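Local structure of U4/U6 snRNA-associated-splicing factor PRP24 (Saccharomyces cerevisiae, 4N0T) at residues A[87-92]-A[156-161]; A[103-108]-A[144-149]; A[114-119]-A[130-135]. The protein binds U6 snRNA through RNA recognition motifs and acts as a recycling factor of the spliceosome, the machinery that removes introns from pre-mRNA. All coordinates share one frame; numbering follows the deposited sequence.

Contact 1 (A[87-92]-A[156-161]); sequences LWMTNF and LVTKVS. With nucleotides of chain B.
Trp-88 and Lys-159 form a hydrogen-bonded antiparallel pair, and their two backbone bonds fix the register of strands 87-90 and 157-160. Trp-88 N reaches Lys-159 O at 2.8 Å, and Lys-159 N returns a bond to Trp-88 O. Thr-90 and Val-157 repeat this reciprocal pattern, while Met-89 and Thr-158 make the intervening non-hydrogen-bonded pair; the N-to-C directions of the two short strand segments lie 162° apart, close to antiparallel.

Side-chain packing divides between the two faces of the sheet. On the face of Trp-88 and Thr-90, Thr-90 CG2 lies 3.6 Å from Val-157 CB, the two side chains running side by side, and Lys-159 CD comes to the edge of the Trp-88 indole at CE3, 3.9 Å away. On the other face the bend at chi3 (-75°) turns Met-89 CE to within 3.5 Å of Thr-158 OG1, a buried hydroxyl without a polar partner. Met-89 CG also meets CD1 of the loop residue Leu-156 at 3.7 Å.

RNA is met in two places. On the Trp-88 face the base of A20 of chain B stacks over the indole, its C5 3.5 Å above the ring plane. Asn-91, just past the strand end, takes two other nucleotides: its OD1 accepts a 2.7 Å hydrogen bond from N3 of U17 of chain B, and its N donates to O2' of A18 of chain B.

Strand 86-90 is central in this RRM sheet, with strand 128-133 on its other flank; on the face of Met-89 and Thr-158, Leu-87 touches Cys-142 of helix 136-146, and Leu-156 touches Leu-104 of helix 98-107.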
loop_
_atom_site.group_PDB
_atom_site.type_symbol
_atom_site.label_atom_id
_atom_site.label_comp_id
_atom_site.label_asym_id
_atom_site.label_seq_id
_atom_site.Cartn_x
_atom_site.Cartn_y
_atom_site.Cartn_z
ATOM N N LEU A 87 -11.835 -12.005 -0.883
ATOM C CA LEU A 87 -12.009 -10.827 -1.720
ATOM C C LEU A 87 -10.688 -10.084 -1.843
ATOM O O LEU A 87 -9.850 -10.117 -0.932
ATOM C CB LEU A 87 -12.983 -9.877 -1.050
ATOM C CG LEU A 87 -14.321 -10.513 -0.707
ATOM C CD1 LEU A 87 -15.038 -9.654 0.307
ATOM C CD2 LEU A 87 -15.117 -10.650 -1.974
ATOM N N TRP A 88 -10.512 -9.403 -2.966
ATOM C CA TRP A 88 -9.455 -8.413 -3.073
ATOM C C TRP A 88 -10.129 -7.072 -3.308
ATOM O O TRP A 88 -11.019 -6.949 -4.166
ATOM C CB TRP A 88 -8.498 -8.769 -4.208
ATOM C CG TRP A 88 -7.399 -7.767 -4.463
ATOM C CD1 TRP A 88 -6.191 -7.690 -3.830
ATOM C CD2 TRP A 88 -7.386 -6.757 -5.480
ATOM N NE1 TRP A 88 -5.428 -6.672 -4.384
ATOM C CE2 TRP A 88 -6.149 -6.079 -5.387
ATOM C CE3 TRP A 88 -8.310 -6.348 -6.451
ATOM C CZ2 TRP A 88 -5.808 -5.017 -6.237
ATOM C CZ3 TRP A 88 -7.968 -5.298 -7.299
ATOM C CH2 TRP A 88 -6.726 -4.643 -7.183
ATOM N N MET A 89 -9.717 -6.081 -2.530
ATOM C CA MET A 89 -10.323 -4.760 -2.563
ATOM C C MET A 89 -9.265 -3.687 -2.801
ATOM O O MET A 89 -8.169 -3.750 -2.237
ATOM C CB MET A 89 -11.061 -4.523 -1.242
ATOM C CG MET A 89 -11.847 -3.243 -1.154
ATOM S SD MET A 89 -12.646 -3.158 0.481
ATOM C CE MET A 89 -13.979 -4.326 0.260
ATOM N N THR A 90 -9.568 -2.717 -3.656
ATOM C CA THR A 90 -8.675 -1.582 -3.782
ATOM C C THR A 90 -9.428 -0.270 -3.986
ATOM O O THR A 90 -10.659 -0.257 -4.172
ATOM C CB THR A 90 -7.611 -1.789 -4.900
ATOM O OG1 THR A 90 -6.565 -0.832 -4.709
ATOM C CG2 THR A 90 -8.218 -1.590 -6.303
ATOM N N ASN A 91 -8.675 0.823 -3.914
ATOM C CA ASN A 91 -9.213 2.171 -4.087
ATOM C C ASN A 91 -10.263 2.553 -3.036
ATOM O O ASN A 91 -11.198 3.317 -3.326
ATOM C CB ASN A 91 -9.776 2.389 -5.490
ATOM C CG ASN A 91 -9.776 3.865 -5.881
ATOM O OD1 ASN A 91 -8.848 4.607 -5.547
ATOM N ND2 ASN A 91 -10.837 4.301 -6.567
ATOM N N PHE A 92 -10.124 2.009 -1.828
ATOM C CA PHE A 92 -10.779 2.624 -0.676
ATOM C C PHE A 92 -10.027 3.916 -0.357
ATOM O O PHE A 92 -8.906 4.117 -0.834
ATOM C CB PHE A 92 -10.842 1.660 0.528
ATOM C CG PHE A 92 -9.586 0.841 0.751
ATOM C CD1 PHE A 92 -8.522 1.354 1.480
ATOM C CD2 PHE A 92 -9.506 -0.471 0.274
ATOM C CE1 PHE A 92 -7.377 0.572 1.728
ATOM C CE2 PHE A 92 -8.365 -1.255 0.504
ATOM C CZ PHE A 92 -7.306 -0.733 1.227
ATOM N N LEU A 156 -14.886 2.385 -5.049
ATOM C CA LEU A 156 -14.315 1.146 -4.520
ATOM C C LEU A 156 -14.249 0.025 -5.563
ATOM O O LEU A 156 -15.155 -0.145 -6.392
ATOM C CB LEU A 156 -15.120 0.687 -3.292
ATOM C CG LEU A 156 -14.484 -0.440 -2.481
ATOM C CD1 LEU A 156 -13.270 0.104 -1.759
ATOM C CD2 LEU A 156 -15.488 -1.003 -1.459
ATOM N N VAL A 157 -13.164 -0.746 -5.528
ATOM C CA VAL A 157 -13.065 -1.945 -6.347
ATOM C C VAL A 157 -13.108 -3.152 -5.424
ATOM O O VAL A 157 -12.307 -3.238 -4.486
ATOM C CB VAL A 157 -11.725 -1.986 -7.112
ATOM C CG1 VAL A 157 -11.570 -3.321 -7.826
ATOM C CG2 VAL A 157 -11.648 -0.836 -8.102
ATOM N N THR A 158 -14.064 -4.056 -5.650
ATOM C CA THR A 158 -14.161 -5.293 -4.847
ATOM C C THR A 158 -14.294 -6.479 -5.797
ATOM O O THR A 158 -15.201 -6.514 -6.636
ATOM C CB THR A 158 -15.365 -5.255 -3.866
ATOM O OG1 THR A 158 -15.234 -4.127 -3.001
ATOM C CG2 THR A 158 -15.405 -6.526 -3.001
ATOM N N LYS A 159 -13.379 -7.444 -5.686
ATOM C CA LYS A 159 -13.312 -8.575 -6.603
ATOM C C LYS A 159 -13.166 -9.881 -5.834
ATOM O O LYS A 159 -12.602 -9.904 -4.741
ATOM C CB LYS A 159 -12.100 -8.429 -7.544
ATOM C CG LYS A 159 -12.151 -7.243 -8.510
ATOM C CD LYS A 159 -10.833 -7.131 -9.310
ATOM C CE LYS A 159 -10.883 -6.036 -10.367
ATOM N NZ LYS A 159 -11.664 -6.469 -11.557
ATOM N N VAL A 160 -13.676 -10.964 -6.408
ATOM C CA VAL A 160 -13.309 -12.287 -5.947
ATOM C C VAL A 160 -11.812 -12.432 -6.241
ATOM O O VAL A 160 -11.375 -12.227 -7.376
ATOM C CB VAL A 160 -14.126 -13.372 -6.661
ATOM C CG1 VAL A 160 -13.619 -14.748 -6.286
ATOM C CG2 VAL A 160 -15.606 -13.241 -6.274
ATOM N N SER A 161 -11.025 -12.738 -5.212
ATOM C CA SER A 161 -9.562 -12.757 -5.339
ATOM C C SER A 161 -9.017 -13.826 -6.291
ATOM O O SER A 161 -9.302 -15.023 -6.145
ATOM C CB SER A 161 -8.916 -12.906 -3.952
ATOM O OG SER A 161 -7.505 -13.011 -4.076
ATOM P P A B 20 -1.481 -3.931 -8.548
ATOM O OP1 A B 20 -0.552 -2.864 -8.088
ATOM O OP2 A B 20 -1.399 -4.382 -9.963
ATOM O "O5'" A B 20 -1.311 -5.215 -7.630
ATOM C "C5'" A B 20 -1.215 -5.118 -6.205
ATOM C "C4'" A B 20 -1.317 -6.475 -5.566
ATOM O "O4'" A B 20 -2.706 -6.903 -5.632
ATOM C "C3'" A B 20 -0.490 -7.580 -6.229
ATOM O "O3'" A B 20 -0.054 -8.510 -5.242
ATOM C "C2'" A B 20 -1.513 -8.265 -7.129
ATOM O "O2'" A B 20 -1.212 -9.611 -7.436
ATOM C "C1'" A B 20 -2.789 -8.151 -6.290
ATOM N N9 A B 20 -4.012 -8.177 -7.093
ATOM C C8 A B 20 -4.367 -7.323 -8.105
ATOM N N7 A B 20 -5.510 -7.642 -8.672
ATOM C C5 A B 20 -5.936 -8.764 -7.972
ATOM C C6 A B 20 -7.077 -9.583 -8.087
ATOM N N6 A B 20 -8.035 -9.367 -8.989
ATOM N N1 A B 20 -7.181 -10.627 -7.233
ATOM C C2 A B 20 -6.204 -10.852 -6.346
ATOM N N3 A B 20 -5.080 -10.152 -6.159
ATOM C C4 A B 20 -5.017 -9.113 -7.001
ATOM P P A B 18 -1.013 5.587 -7.557
ATOM O OP1 A B 18 0.313 5.365 -6.910
ATOM O OP2 A B 18 -1.178 5.374 -9.009
ATOM O "O5'" A B 18 -2.125 4.653 -6.880
ATOM C "C5'" A B 18 -2.249 4.548 -5.471
ATOM C "C4'" A B 18 -3.518 3.819 -5.082
ATOM O "O4'" A B 18 -4.676 4.482 -5.660
ATOM C "C3'" A B 18 -3.641 2.380 -5.563
ATOM O "O3'" A B 18 -2.940 1.474 -4.735
ATOM C "C2'" A B 18 -5.150 2.165 -5.573
ATOM O "O2'" A B 18 -5.646 2.007 -4.254
ATOM C "C1'" A B 18 -5.623 3.523 -6.077
ATOM N N9 A B 18 -5.717 3.579 -7.548
ATOM C C8 A B 18 -4.965 4.345 -8.413
ATOM N N7 A B 18 -5.309 4.194 -9.666
ATOM C C5 A B 18 -6.362 3.293 -9.627
ATOM C C6 A B 18 -7.152 2.736 -10.637
ATOM N N6 A B 18 -7.010 3.038 -11.937
ATOM N N1 A B 18 -8.111 1.858 -10.280
ATOM C C2 A B 18 -8.267 1.567 -8.982
ATOM N N3 A B 18 -7.577 2.037 -7.945
ATOM C C4 A B 18 -6.621 2.900 -8.333
ATOM P P U B 17 -3.208 11.414 -10.548
ATOM O OP1 U B 17 -4.063 11.885 -9.424
ATOM O OP2 U B 17 -2.441 12.389 -11.352
ATOM O "O5'" U B 17 -2.154 10.394 -9.911
ATOM C "C5'" U B 17 -2.507 9.070 -9.519
ATOM C "C4'" U B 17 -2.765 8.965 -8.035
ATOM O "O4'" U B 17 -4.108 9.443 -7.754
ATOM C "C3'" U B 17 -2.744 7.547 -7.466
ATOM O "O3'" U B 17 -1.446 7.080 -7.150
ATOM C "C2'" U B 17 -3.662 7.656 -6.253
ATOM O "O2'" U B 17 -2.998 8.243 -5.143
ATOM C "C1'" U B 17 -4.724 8.623 -6.768
ATOM N N1 U B 17 -5.829 7.864 -7.405
ATOM C C2 U B 17 -6.676 7.145 -6.559
ATOM O O2 U B 17 -6.545 7.146 -5.347
ATOM N N3 U B 17 -7.673 6.436 -7.173
ATOM C C4 U B 17 -7.899 6.372 -8.535
ATOM O O4 U B 17 -8.823 5.684 -8.963
ATOM C C5 U B 17 -6.997 7.138 -9.346
ATOM C C6 U B 17 -6.011 7.840 -8.769
#

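Contact 2 (A[103-108]-A[144-149]); sequences DLLQDI and EKLNGL
The two helices of an RRM, packed on one face of its beta sheet, meet here near their C-terminal ends, with Leu-105 and Ile-108 of segment 103-108 closing on Leu-146 of segment 144-149. The contact is apolar in character and depends on methyl groups. Leu-146 CD1 is the shared point: it lies 3.7 Å from Leu-105 CD1 and 4.0 Å from Ile-108 CD1. The directions of approach differ, since the Leu-105 and Leu-146 side chains cross at about a right angle, whereas Ile-108 and Leu-146 reach toward each other tip to tip. Ile-108 holds CG1 between its backbone N and carbonyl carbon (chi1 57°), and the extended second torsion (chi2 161°) then sends CD1 across to Leu-146. The same Ile-108 CD1 comes to 4.2 Å from Lys-145 CB.

A second point of touch lies beyond the helix end. A type II turn from Leu-146 to Leu-149, with Gly-148 at a positive phi of 96°, redirects the chain and leaves Leu-149 directed at the first helix. Its CD2 meets Leu-104 CD2 at 4.1 Å, the two leucines sliding past each other in opposite directions.

The sheet side of the pair is formed by Leu-156 of strand 154-160, which both Leu-146 and Leu-104 touch, and by Ile-131 and Val-133 of strand 128-133, on which Leu-105 rests.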
loop_
_atom_site.group_PDB
_atom_site.type_symbol
_atom_site.label_atom_id
_atom_site.label_comp_id
_atom_site.label_asym_id
_atom_site.label_seq_id
_atom_site.Cartn_x
_atom_site.Cartn_y
_atom_site.Cartn_z
ATOM N N ASP A 103 -16.015 -2.693 9.129
ATOM C CA ASP A 103 -17.328 -2.081 9.316
ATOM C C ASP A 103 -18.163 -2.050 8.026
ATOM O O ASP A 103 -19.379 -2.247 8.071
ATOM C CB ASP A 103 -17.189 -0.699 9.967
ATOM C CG ASP A 103 -16.623 -0.775 11.380
ATOM O OD1 ASP A 103 -16.724 -1.852 12.010
ATOM O OD2 ASP A 103 -16.071 0.237 11.862
ATOM N N LEU A 104 -17.515 -1.835 6.876
ATOM C CA LEU A 104 -18.197 -1.959 5.581
ATOM C C LEU A 104 -18.926 -3.286 5.415
ATOM O O LEU A 104 -20.082 -3.324 4.994
ATOM C CB LEU A 104 -17.202 -1.853 4.417
ATOM C CG LEU A 104 -16.845 -0.536 3.742
ATOM C CD1 LEU A 104 -16.089 -0.837 2.464
ATOM C CD2 LEU A 104 -18.094 0.284 3.449
ATOM N N LEU A 105 -18.232 -4.386 5.701
ATOM C CA LEU A 105 -18.827 -5.709 5.555
ATOM C C LEU A 105 -19.887 -5.952 6.642
ATOM O O LEU A 105 -20.903 -6.589 6.389
ATOM C CB LEU A 105 -17.753 -6.802 5.588
ATOM C CG LEU A 105 -17.018 -7.118 4.278
ATOM C CD1 LEU A 105 -16.286 -5.902 3.720
ATOM C CD2 LEU A 105 -16.049 -8.272 4.496
ATOM N N GLN A 106 -19.624 -5.448 7.840
ATOM C CA GLN A 106 -20.567 -5.537 8.961
ATOM C C GLN A 106 -21.922 -4.950 8.539
ATOM O O GLN A 106 -22.983 -5.529 8.813
ATOM C CB GLN A 106 -19.983 -4.745 10.132
ATOM C CG GLN A 106 -20.549 -5.026 11.501
ATOM C CD GLN A 106 -19.879 -4.162 12.562
ATOM O OE1 GLN A 106 -19.994 -2.933 12.546
ATOM N NE2 GLN A 106 -19.158 -4.799 13.475
ATOM N N ASP A 107 -21.867 -3.816 7.842
ATOM C CA ASP A 107 -23.061 -3.121 7.336
ATOM C C ASP A 107 -23.935 -3.945 6.390
ATOM O O ASP A 107 -25.144 -3.724 6.305
ATOM C CB ASP A 107 -22.654 -1.840 6.606
ATOM C CG ASP A 107 -22.379 -0.687 7.547
ATOM O OD1 ASP A 107 -22.041 -0.934 8.725
ATOM O OD2 ASP A 107 -22.496 0.473 7.098
ATOM N N ILE A 108 -23.328 -4.867 5.648
ATOM C CA ILE A 108 -24.083 -5.709 4.731
ATOM C C ILE A 108 -24.181 -7.128 5.289
ATOM O O ILE A 108 -24.402 -8.104 4.553
ATOM C CB ILE A 108 -23.487 -5.681 3.298
ATOM C CG1 ILE A 108 -22.013 -6.125 3.310
ATOM C CG2 ILE A 108 -23.610 -4.282 2.722
ATOM C CD1 ILE A 108 -21.496 -6.567 1.931
ATOM N N GLU A 144 -21.249 -7.865 -5.153
ATOM C CA GLU A 144 -22.513 -7.274 -5.586
ATOM C C GLU A 144 -22.770 -5.914 -4.948
ATOM O O GLU A 144 -23.119 -4.956 -5.639
ATOM C CB GLU A 144 -23.675 -8.216 -5.255
ATOM C CG GLU A 144 -25.034 -7.689 -5.698
ATOM C CD GLU A 144 -26.201 -8.405 -5.027
ATOM O OE1 GLU A 144 -26.108 -9.631 -4.790
ATOM O OE2 GLU A 144 -27.213 -7.732 -4.733
ATOM N N LYS A 145 -22.570 -5.817 -3.637
ATOM C CA LYS A 145 -22.901 -4.598 -2.908
ATOM C C LYS A 145 -21.785 -3.558 -2.846
ATOM O O LYS A 145 -22.070 -2.365 -2.726
ATOM C CB LYS A 145 -23.337 -4.936 -1.480
ATOM C CG LYS A 145 -24.497 -5.928 -1.392
ATOM C CD LYS A 145 -25.817 -5.316 -1.852
ATOM C CE LYS A 145 -26.251 -4.188 -0.931
ATOM N NZ LYS A 145 -27.726 -3.960 -0.991
ATOM N N LEU A 146 -20.527 -3.998 -2.919
ATOM C CA LEU A 146 -19.405 -3.101 -2.629
ATOM C C LEU A 146 -18.593 -2.691 -3.855
ATOM O O LEU A 146 -17.961 -1.632 -3.837
ATOM C CB LEU A 146 -18.465 -3.703 -1.578
ATOM C CG LEU A 146 -19.128 -4.140 -0.267
ATOM C CD1 LEU A 146 -18.108 -4.763 0.684
ATOM C CD2 LEU A 146 -19.845 -2.971 0.409
ATOM N N ASN A 147 -18.575 -3.520 -4.898
ATOM C CA ASN A 147 -17.844 -3.138 -6.111
ATOM C C ASN A 147 -18.533 -1.948 -6.765
ATOM O O ASN A 147 -19.705 -2.043 -7.156
ATOM C CB ASN A 147 -17.729 -4.288 -7.117
ATOM C CG ASN A 147 -16.774 -3.964 -8.259
ATOM O OD1 ASN A 147 -15.669 -3.466 -8.028
ATOM N ND2 ASN A 147 -17.206 -4.213 -9.497
ATOM N N GLY A 148 -17.813 -0.832 -6.877
ATOM C CA GLY A 148 -18.369 0.372 -7.475
ATOM C C GLY A 148 -18.921 1.353 -6.454
ATOM O O GLY A 148 -19.331 2.464 -6.797
ATOM N N LEU A 149 -18.920 0.958 -5.187
ATOM C CA LEU A 149 -19.397 1.837 -4.122
ATOM C C LEU A 149 -18.533 3.091 -4.009
ATOM O O LEU A 149 -17.303 3.013 -3.993
ATOM C CB LEU A 149 -19.418 1.089 -2.785
ATOM C CG LEU A 149 -19.974 1.800 -1.561
ATOM C CD1 LEU A 149 -21.468 2.038 -1.737
ATOM C CD2 LEU A 149 -19.707 0.989 -0.303
#

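Contact 3 (A[114-119]-A[130-135]); sequences SIRLPS and YIDVTS. With nucleotides of chain B.
Arg-116 and Tyr-130 form a hydrogen-bonded pair in the antiparallel hairpin of an RRM, strands 112-116 and 128-133, where Tyr-130 O accepts from Arg-116 N. From Arg-116 CB, 3.9 Å from C8 of G21 of chain B, the side chain passes to CD, 3.6 Å from G21 N7, and bends at chi3 (-67°), which places NE against the guanine. NE donates to G21 N7 at 2.9 Å and NH2 to G21 O6, two bonds to the Hoogsteen edge. NH2 also makes a weak, long bond to Asp-132 OD1. NH1 forms a 2.8 Å salt bridge with Asp-132 OD2, from above the carboxylate plane, and donates to Ser-114 OG. Asp-132 is further held by Thr-86 and Arg-52. A methionine in place of Arg-116 would probably leave G21 N7 and O6 without these donors and Asp-132 without one of its charged mates. The guanine stacks on one face of the Tyr-130 ring, its C6 over the ring centre. Tyr-130 OH donates to N3 of A20 of chain B at 2.8 Å.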
loop_
_atom_site.group_PDB
_atom_site.type_symbol
_atom_site.label_atom_id
_atom_site.label_comp_id
_atom_site.label_asym_id
_atom_site.label_seq_id
_atom_site.Cartn_x
_atom_site.Cartn_y
_atom_site.Cartn_z
ATOM N N SER A 114 -10.591 -12.202 8.343
ATOM C CA SER A 114 -9.229 -11.694 8.271
ATOM C C SER A 114 -9.182 -10.583 7.236
ATOM O O SER A 114 -9.778 -10.711 6.170
ATOM C CB SER A 114 -8.265 -12.822 7.866
ATOM O OG SER A 114 -6.942 -12.330 7.648
ATOM N N ILE A 115 -8.525 -9.486 7.587
ATOM C CA ILE A 115 -8.333 -8.386 6.654
ATOM C C ILE A 115 -6.843 -8.089 6.648
ATOM O O ILE A 115 -6.250 -7.811 7.690
ATOM C CB ILE A 115 -9.147 -7.145 7.092
ATOM C CG1 ILE A 115 -10.635 -7.478 7.090
ATOM C CG2 ILE A 115 -8.932 -5.973 6.123
ATOM C CD1 ILE A 115 -11.482 -6.460 7.860
ATOM N N ARG A 116 -6.227 -8.164 5.472
ATOM C CA ARG A 116 -4.770 -8.100 5.376
ATOM C C ARG A 116 -4.339 -6.992 4.442
ATOM O O ARG A 116 -4.720 -6.973 3.283
ATOM C CB ARG A 116 -4.240 -9.451 4.865
ATOM C CG ARG A 116 -4.655 -10.619 5.795
ATOM C CD ARG A 116 -4.088 -11.961 5.340
ATOM N NE ARG A 116 -4.616 -12.471 4.082
ATOM C CZ ARG A 116 -5.742 -13.166 3.940
ATOM N NH1 ARG A 116 -6.531 -13.432 4.992
ATOM N NH2 ARG A 116 -6.078 -13.601 2.732
ATOM N N LEU A 117 -3.516 -6.087 4.967
ATOM C CA LEU A 117 -3.066 -4.908 4.232
ATOM C C LEU A 117 -1.564 -5.021 3.968
ATOM O O LEU A 117 -0.844 -5.708 4.709
ATOM C CB LEU A 117 -3.367 -3.655 5.065
ATOM C CG LEU A 117 -4.797 -3.089 5.160
ATOM C CD1 LEU A 117 -5.151 -2.281 3.944
ATOM C CD2 LEU A 117 -5.886 -4.117 5.404
ATOM N N PRO A 118 -1.079 -4.338 2.915
ATOM C CA PRO A 118 0.310 -4.512 2.468
ATOM C C PRO A 118 1.297 -3.556 3.136
ATOM O O PRO A 118 0.930 -2.472 3.615
ATOM C CB PRO A 118 0.227 -4.190 0.978
ATOM C CG PRO A 118 -0.849 -3.129 0.915
ATOM C CD PRO A 118 -1.886 -3.599 1.933
ATOM N N SER A 119 2.566 -3.955 3.140
ATOM C CA SER A 119 3.651 -3.095 3.632
ATOM C C SER A 119 3.889 -1.914 2.695
ATOM O O SER A 119 3.923 -2.070 1.461
ATOM C CB SER A 119 4.956 -3.892 3.718
ATOM O OG SER A 119 6.075 -3.026 3.921
ATOM N N TYR A 130 -6.725 -7.816 1.217
ATOM C CA TYR A 130 -7.354 -9.115 1.064
ATOM C C TYR A 130 -8.276 -9.349 2.248
ATOM O O TYR A 130 -7.934 -9.024 3.399
ATOM C CB TYR A 130 -6.302 -10.232 0.999
ATOM C CG TYR A 130 -5.552 -10.245 -0.300
ATOM C CD1 TYR A 130 -6.020 -10.960 -1.392
ATOM C CD2 TYR A 130 -4.380 -9.519 -0.438
ATOM C CE1 TYR A 130 -5.330 -10.967 -2.588
ATOM C CE2 TYR A 130 -3.687 -9.510 -1.623
ATOM C CZ TYR A 130 -4.159 -10.232 -2.689
ATOM O OH TYR A 130 -3.451 -10.198 -3.866
ATOM N N ILE A 131 -9.456 -9.898 1.970
ATOM C CA ILE A 131 -10.425 -10.143 3.028
ATOM C C ILE A 131 -10.961 -11.550 2.881
ATOM O O ILE A 131 -11.436 -11.921 1.799
ATOM C CB ILE A 131 -11.629 -9.184 2.910
ATOM C CG1 ILE A 131 -11.167 -7.729 2.920
ATOM C CG2 ILE A 131 -12.603 -9.423 4.073
ATOM C CD1 ILE A 131 -12.053 -6.824 2.074
ATOM N N ASP A 132 -10.904 -12.327 3.967
ATOM C CA ASP A 132 -11.508 -13.650 3.976
ATOM C C ASP A 132 -12.862 -13.586 4.677
ATOM O O ASP A 132 -12.970 -13.031 5.772
ATOM C CB ASP A 132 -10.623 -14.655 4.716
ATOM C CG ASP A 132 -9.340 -14.974 3.968
ATOM O OD1 ASP A 132 -9.296 -14.763 2.739
ATOM O OD2 ASP A 132 -8.388 -15.445 4.625
ATOM N N VAL A 133 -13.878 -14.122 4.011
ATOM C CA VAL A 133 -15.206 -14.245 4.614
ATOM C C VAL A 133 -15.525 -15.719 4.837
ATOM O O VAL A 133 -14.646 -16.569 4.671
ATOM C CB VAL A 133 -16.277 -13.523 3.773
ATOM C CG1 VAL A 133 -15.957 -12.055 3.730
ATOM C CG2 VAL A 133 -16.357 -14.097 2.352
ATOM N N THR A 134 -16.756 -16.037 5.244
ATOM C CA THR A 134 -17.046 -17.403 5.668
ATOM C C THR A 134 -17.729 -18.293 4.629
ATOM O O THR A 134 -17.880 -19.499 4.854
ATOM C CB THR A 134 -17.897 -17.422 6.946
ATOM O OG1 THR A 134 -19.167 -16.816 6.676
ATOM C CG2 THR A 134 -17.204 -16.663 8.056
ATOM N N SER A 135 -18.174 -17.716 3.517
ATOM C CA SER A 135 -18.789 -18.520 2.454
ATOM C C SER A 135 -18.619 -17.907 1.068
ATOM O O SER A 135 -18.409 -16.701 0.944
ATOM C CB SER A 135 -20.283 -18.728 2.730
ATOM O OG SER A 135 -21.014 -17.544 2.438
ATOM P P G B 21 1.446 -8.492 -4.660
ATOM O OP1 G B 21 2.304 -7.512 -5.391
ATOM O OP2 G B 21 1.910 -9.917 -4.681
ATOM O "O5'" G B 21 1.270 -7.998 -3.162
ATOM C "C5'" G B 21 0.322 -8.628 -2.309
ATOM C "C4'" G B 21 0.511 -8.209 -0.872
ATOM O "O4'" G B 21 -0.615 -8.699 -0.102
ATOM C "C3'" G B 21 1.739 -8.782 -0.184
ATOM O "O3'" G B 21 1.981 -7.949 0.943
ATOM C "C2'" G B 21 1.201 -10.112 0.330
ATOM O "O2'" G B 21 1.992 -10.700 1.335
ATOM C "C1'" G B 21 -0.153 -9.646 0.852
ATOM N N9 G B 21 -1.185 -10.665 0.967
ATOM C C8 G B 21 -1.915 -10.851 2.111
ATOM N N7 G B 21 -2.811 -11.774 1.969
ATOM C C5 G B 21 -2.687 -12.206 0.673
ATOM C C6 G B 21 -3.433 -13.184 -0.025
ATOM O O6 G B 21 -4.362 -13.899 0.412
ATOM N N1 G B 21 -2.986 -13.322 -1.328
ATOM C C2 G B 21 -1.982 -12.570 -1.902
ATOM N N2 G B 21 -1.700 -12.828 -3.187
ATOM N N3 G B 21 -1.277 -11.656 -1.258
ATOM C C4 G B 21 -1.686 -11.513 0.013
ATOM P P A B 22 3.422 -7.289 1.224
ATOM O OP1 A B 22 3.276 -6.596 2.527
ATOM O OP2 A B 22 3.922 -6.570 0.031
ATOM O "O5'" A B 22 4.349 -8.543 1.522
ATOM C "C5'" A B 22 5.216 -9.081 0.528
ATOM C "C4'" A B 22 6.240 -9.961 1.188
ATOM O "O4'" A B 22 7.087 -9.117 2.016
ATOM C "C3'" A B 22 5.631 -11.005 2.122
ATOM O "O3'" A B 22 6.400 -12.200 2.086
ATOM C "C2'" A B 22 5.754 -10.357 3.497
ATOM O "O2'" A B 22 5.822 -11.269 4.574
ATOM C "C1'" A B 22 7.043 -9.561 3.357
ATOM N N9 A B 22 7.070 -8.392 4.233
ATOM C C8 A B 22 6.197 -7.336 4.272
ATOM N N7 A B 22 6.480 -6.455 5.200
ATOM C C5 A B 22 7.610 -6.969 5.818
ATOM C C6 A B 22 8.405 -6.508 6.881
ATOM N N6 A B 22 8.176 -5.372 7.543
ATOM N N1 A B 22 9.457 -7.273 7.241
ATOM C C2 A B 22 9.692 -8.412 6.578
ATOM N N3 A B 22 9.021 -8.951 5.564
ATOM C C4 A B 22 7.980 -8.167 5.231
ATOM P P A B 20 -1.481 -3.931 -8.548
ATOM O OP1 A B 20 -0.552 -2.864 -8.088
ATOM O OP2 A B 20 -1.399 -4.382 -9.963
ATOM O "O5'" A B 20 -1.311 -5.215 -7.630
ATOM C "C5'" A B 20 -1.215 -5.118 -6.205
ATOM C "C4'" A B 20 -1.317 -6.475 -5.566
ATOM O "O4'" A B 20 -2.706 -6.903 -5.632
ATOM C "C3'" A B 20 -0.490 -7.580 -6.229
ATOM O "O3'" A B 20 -0.054 -8.510 -5.242
ATOM C "C2'" A B 20 -1.513 -8.265 -7.129
ATOM O "O2'" A B 20 -1.212 -9.611 -7.436
ATOM C "C1'" A B 20 -2.789 -8.151 -6.290
ATOM N N9 A B 20 -4.012 -8.177 -7.093
ATOM C C8 A B 20 -4.367 -7.323 -8.105
ATOM N N7 A B 20 -5.510 -7.642 -8.672
ATOM C C5 A B 20 -5.936 -8.764 -7.972
ATOM C C6 A B 20 -7.077 -9.583 -8.087
ATOM N N6 A B 20 -8.035 -9.367 -8.989
ATOM N N1 A B 20 -7.181 -10.627 -7.233
ATOM C C2 A B 20 -6.204 -10.852 -6.346
ATOM N N3 A B 20 -5.080 -10.152 -6.159
ATOM C C4 A B 20 -5.017 -9.113 -7.001
#

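All three contacts lie within the second RRM. Contacts 1 and 3 share its antiparallel sheet, their centres about 10 Å apart, because strands 86-90 and 128-133 are neighbours; Leu-87 N probably bonds to Ile-131 O at this seam. Contact 2 joins the two helices on the sheet face away from the RNA, its centre about 10 Å from that of contact 1 and about 14 Å from that of contact 3. Along the chain, contact 3 is nested inside contact 2 and contact 2 inside contact 1. Strand 86-90, helix 98-107, strands 112-116 and 128-133, helix 136-146 and strand 154-160 give the beta-alpha-beta-beta-alpha-beta order, leaving Trp-88, Arg-116 and Tyr-130 for consecutive U6 nucleotides.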